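Local coordinates for agmatinase (Burkholderia thailandensis, PDB 4DZ4), which probably hydrolyses agmatine to putrescine and urea at a two-manganese centre, as a member of the arginase family, at residues Gly46-Val51 with Asp95-Asp100. Sequence-based numbering, arbitrary orientation.
Sequences GVDVVV and DLAVID
Asp-48 has CG anti to its carbonyl carbon (chi1 -62°), beside its own N, and chi2 (-45°) then turns OD2 to Ala-97 N; Ile-99 has CG1 between its backbone N and carbonyl carbon (chi1 66°), 4.0 Å from Val-50 CG2. The contact joins the N-terminal ends of the neighbouring parallel strands 49-54 and 98-103 in the central sheet of the arginase fold, with the residues just before them, away from the manganese site. Asp-48 OD2 accepts Ala-97 N at 2.8 Å in an almost straight bond, met on the anti side and somewhat out of the carboxylate plane; the same oxygen forms a salt bridge with Lys-320 of helix 300-323. Ala-97 O answers by receiving two amides, Asp-48 N at 2.7 Å and Val-49 N at 3.0 Å. Regular parallel pairing follows: Val-49 O takes Ile-99 N, and Ile-99 O takes Val-51 N. Val-49 and Val-98 share a face and pack against Leu-313 of helix 300-323; ahead of the strands, Leu-96 CD1 lies 3.5 Å from Asp-48 CB. On the opposite face Ile-99 lies beside Val-50, pointing the same way; it also crosses Val-47, from the preceding loop, at about a right angle, Ile-99 CG2 meeting Val-47 CG2 at 3.8 Å.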
ATOM      1  N   GLY B  46      -5.957  42.822  -6.630  1.00 24.35           N
ATOM      2  CA  GLY B  46      -6.441  42.371  -7.935  1.00 23.09           C
ATOM      3  C   GLY B  46      -6.792  40.888  -7.969  1.00 21.84           C
ATOM      4  O   GLY B  46      -6.955  40.333  -9.055  1.00 22.01           O
ATOM      5  N   VAL B  47      -6.893  40.250  -6.801  1.00 20.36           N
ATOM      6  CA  VAL B  47      -7.175  38.802  -6.728  1.00 18.31           C
ATOM      7  C   VAL B  47      -8.666  38.531  -6.557  1.00 17.92           C
ATOM      8  O   VAL B  47      -9.321  39.130  -5.722  1.00 18.05           O
ATOM      9  CB  VAL B  47      -6.372  38.120  -5.601  1.00 17.79           C
ATOM     10  CG1 VAL B  47      -6.824  36.663  -5.398  1.00 17.00           C
ATOM     11  CG2 VAL B  47      -4.884  38.170  -5.913  1.00 17.62           C
ATOM     12  N   ASP B  48      -9.195  37.594  -7.338  1.00 16.91           N
ATOM     13  CA  ASP B  48     -10.617  37.229  -7.260  1.00 16.72           C
ATOM     14  C   ASP B  48     -10.882  36.087  -6.281  1.00 15.59           C
ATOM     15  O   ASP B  48     -11.883  36.088  -5.559  1.00 15.63           O
ATOM     16  CB  ASP B  48     -11.137  36.801  -8.641  1.00 17.12           C
ATOM     17  CG  ASP B  48     -11.061  37.924  -9.680  1.00 18.08           C
ATOM     18  OD1 ASP B  48     -11.438  39.059  -9.353  1.00 19.16           O
ATOM     19  OD2 ASP B  48     -10.629  37.667 -10.824  1.00 18.55           O
ATOM     20  N   VAL B  49     -10.001  35.100  -6.290  1.00 14.47           N
ATOM     21  CA  VAL B  49     -10.132  33.945  -5.392  1.00 13.60           C
ATOM     22  C   VAL B  49      -8.784  33.584  -4.792  1.00 13.03           C
ATOM     23  O   VAL B  49      -7.777  33.487  -5.509  1.00 12.82           O
ATOM     24  CB  VAL B  49     -10.696  32.691  -6.091  1.00 13.39           C
ATOM     25  CG1 VAL B  49     -10.909  31.581  -5.064  1.00 12.75           C
ATOM     26  CG2 VAL B  49     -11.994  33.000  -6.847  1.00 13.96           C
ATOM     27  N   VAL B  50      -8.788  33.363  -3.477  1.00 12.52           N
ATOM     28  CA  VAL B  50      -7.596  32.897  -2.759  1.00 12.34           C
ATOM     29  C   VAL B  50      -7.812  31.446  -2.327  1.00 11.82           C
ATOM     30  O   VAL B  50      -8.741  31.152  -1.549  1.00 11.81           O
ATOM     31  CB  VAL B  50      -7.310  33.736  -1.507  1.00 12.60           C
ATOM     32  CG1 VAL B  50      -6.162  33.121  -0.696  1.00 12.93           C
ATOM     33  CG2 VAL B  50      -6.970  35.167  -1.934  1.00 13.53           C
ATOM     34  N   VAL B  51      -6.942  30.567  -2.813  1.00 11.38           N
ATOM     35  CA  VAL B  51      -6.891  29.181  -2.327  1.00 10.83           C
ATOM     36  C   VAL B  51      -5.897  29.148  -1.162  1.00 10.74           C
ATOM     37  O   VAL B  51      -4.780  29.681  -1.298  1.00 11.20           O
ATOM     38  CB  VAL B  51      -6.418  28.203  -3.438  1.00 10.79           C
ATOM     39  CG1 VAL B  51      -6.378  26.759  -2.911  1.00 10.46           C
ATOM     40  CG2 VAL B  51      -7.384  28.270  -4.615  1.00 10.89           C
ATOM     41  N   ASP B  95      -9.323  35.061 -17.152  1.00 20.42           N
ATOM     42  CA  ASP B  95     -10.040  36.216 -16.638  1.00 20.80           C
ATOM     43  C   ASP B  95     -10.528  36.119 -15.209  1.00 19.22           C
ATOM     44  O   ASP B  95     -11.234  37.011 -14.752  1.00 19.27           O
ATOM     45  CB  ASP B  95     -11.154  36.673 -17.597  1.00 23.26           C
ATOM     46  CG  ASP B  95     -12.094  35.566 -17.969  1.00 24.67           C
ATOM     47  OD1 ASP B  95     -12.308  34.640 -17.156  1.00 24.90           O
ATOM     48  OD2 ASP B  95     -12.633  35.622 -19.095  1.00 27.45           O
ATOM     49  N   LEU B  96     -10.126  35.052 -14.505  1.00 17.58           N
ATOM     50  CA  LEU B  96     -10.327  34.951 -13.066  1.00 16.34           C
ATOM     51  C   LEU B  96      -8.954  34.849 -12.408  1.00 15.50           C
ATOM     52  O   LEU B  96      -8.179  33.935 -12.712  1.00 15.06           O
ATOM     53  CB  LEU B  96     -11.144  33.693 -12.686  1.00 15.82           C
ATOM     54  CG  LEU B  96     -11.550  33.528 -11.208  1.00 15.39           C
ATOM     55  CD1 LEU B  96     -12.688  34.446 -10.795  1.00 15.80           C
ATOM     56  CD2 LEU B  96     -11.940  32.071 -10.906  1.00 14.87           C
ATOM     57  N   ALA B  97      -8.691  35.780 -11.494  1.00 15.03           N
ATOM     58  CA  ALA B  97      -7.389  35.920 -10.827  1.00 14.51           C
ATOM     59  C   ALA B  97      -7.425  35.082  -9.541  1.00 13.60           C
ATOM     60  O   ALA B  97      -8.103  35.427  -8.581  1.00 13.48           O
ATOM     61  CB  ALA B  97      -7.120  37.393 -10.528  1.00 15.00           C
ATOM     62  N   VAL B  98      -6.708  33.966  -9.581  1.00 13.03           N
ATOM     63  CA  VAL B  98      -6.685  32.975  -8.493  1.00 12.44           C
ATOM     64  C   VAL B  98      -5.250  32.773  -8.062  1.00 12.34           C
ATOM     65  O   VAL B  98      -4.385  32.548  -8.918  1.00 12.82           O
ATOM     66  CB  VAL B  98      -7.258  31.625  -8.964  1.00 11.98           C
ATOM     67  CG1 VAL B  98      -7.320  30.612  -7.803  1.00 11.24           C
ATOM     68  CG2 VAL B  98      -8.641  31.801  -9.562  1.00 12.40           C
ATOM     69  N   ILE B  99      -4.991  32.843  -6.752  1.00 12.25           N
ATOM     70  CA  ILE B  99      -3.653  32.589  -6.225  1.00 12.10           C
ATOM     71  C   ILE B  99      -3.706  31.468  -5.190  1.00 11.67           C
ATOM     72  O   ILE B  99      -4.793  31.117  -4.682  1.00 11.51           O
ATOM     73  CB  ILE B  99      -3.026  33.843  -5.585  1.00 12.84           C
ATOM     74  CG1 ILE B  99      -3.832  34.237  -4.309  1.00 13.09           C
ATOM     75  CG2 ILE B  99      -2.957  34.947  -6.643  1.00 13.28           C
ATOM     76  CD1 ILE B  99      -3.196  35.251  -3.359  1.00 14.21           C
ATOM     77  N   ASP B 100      -2.535  30.904  -4.909  1.00 11.32           N
ATOM     78  CA  ASP B 100      -2.378  29.991  -3.767  1.00 11.14           C
ATOM     79  C   ASP B 100      -1.569  30.769  -2.703  1.00 11.92           C
ATOM     80  O   ASP B 100      -0.399  31.106  -2.887  1.00 11.66           O
ATOM     81  CB  ASP B 100      -1.697  28.685  -4.224  1.00 10.56           C
ATOM     82  CG  ASP B 100      -1.705  27.599  -3.149  1.00 10.09           C
ATOM     83  OD1 ASP B 100      -1.738  27.957  -1.959  1.00 10.01           O
ATOM     84  OD2 ASP B 100      -1.650  26.400  -3.511  1.00  9.78           O
TER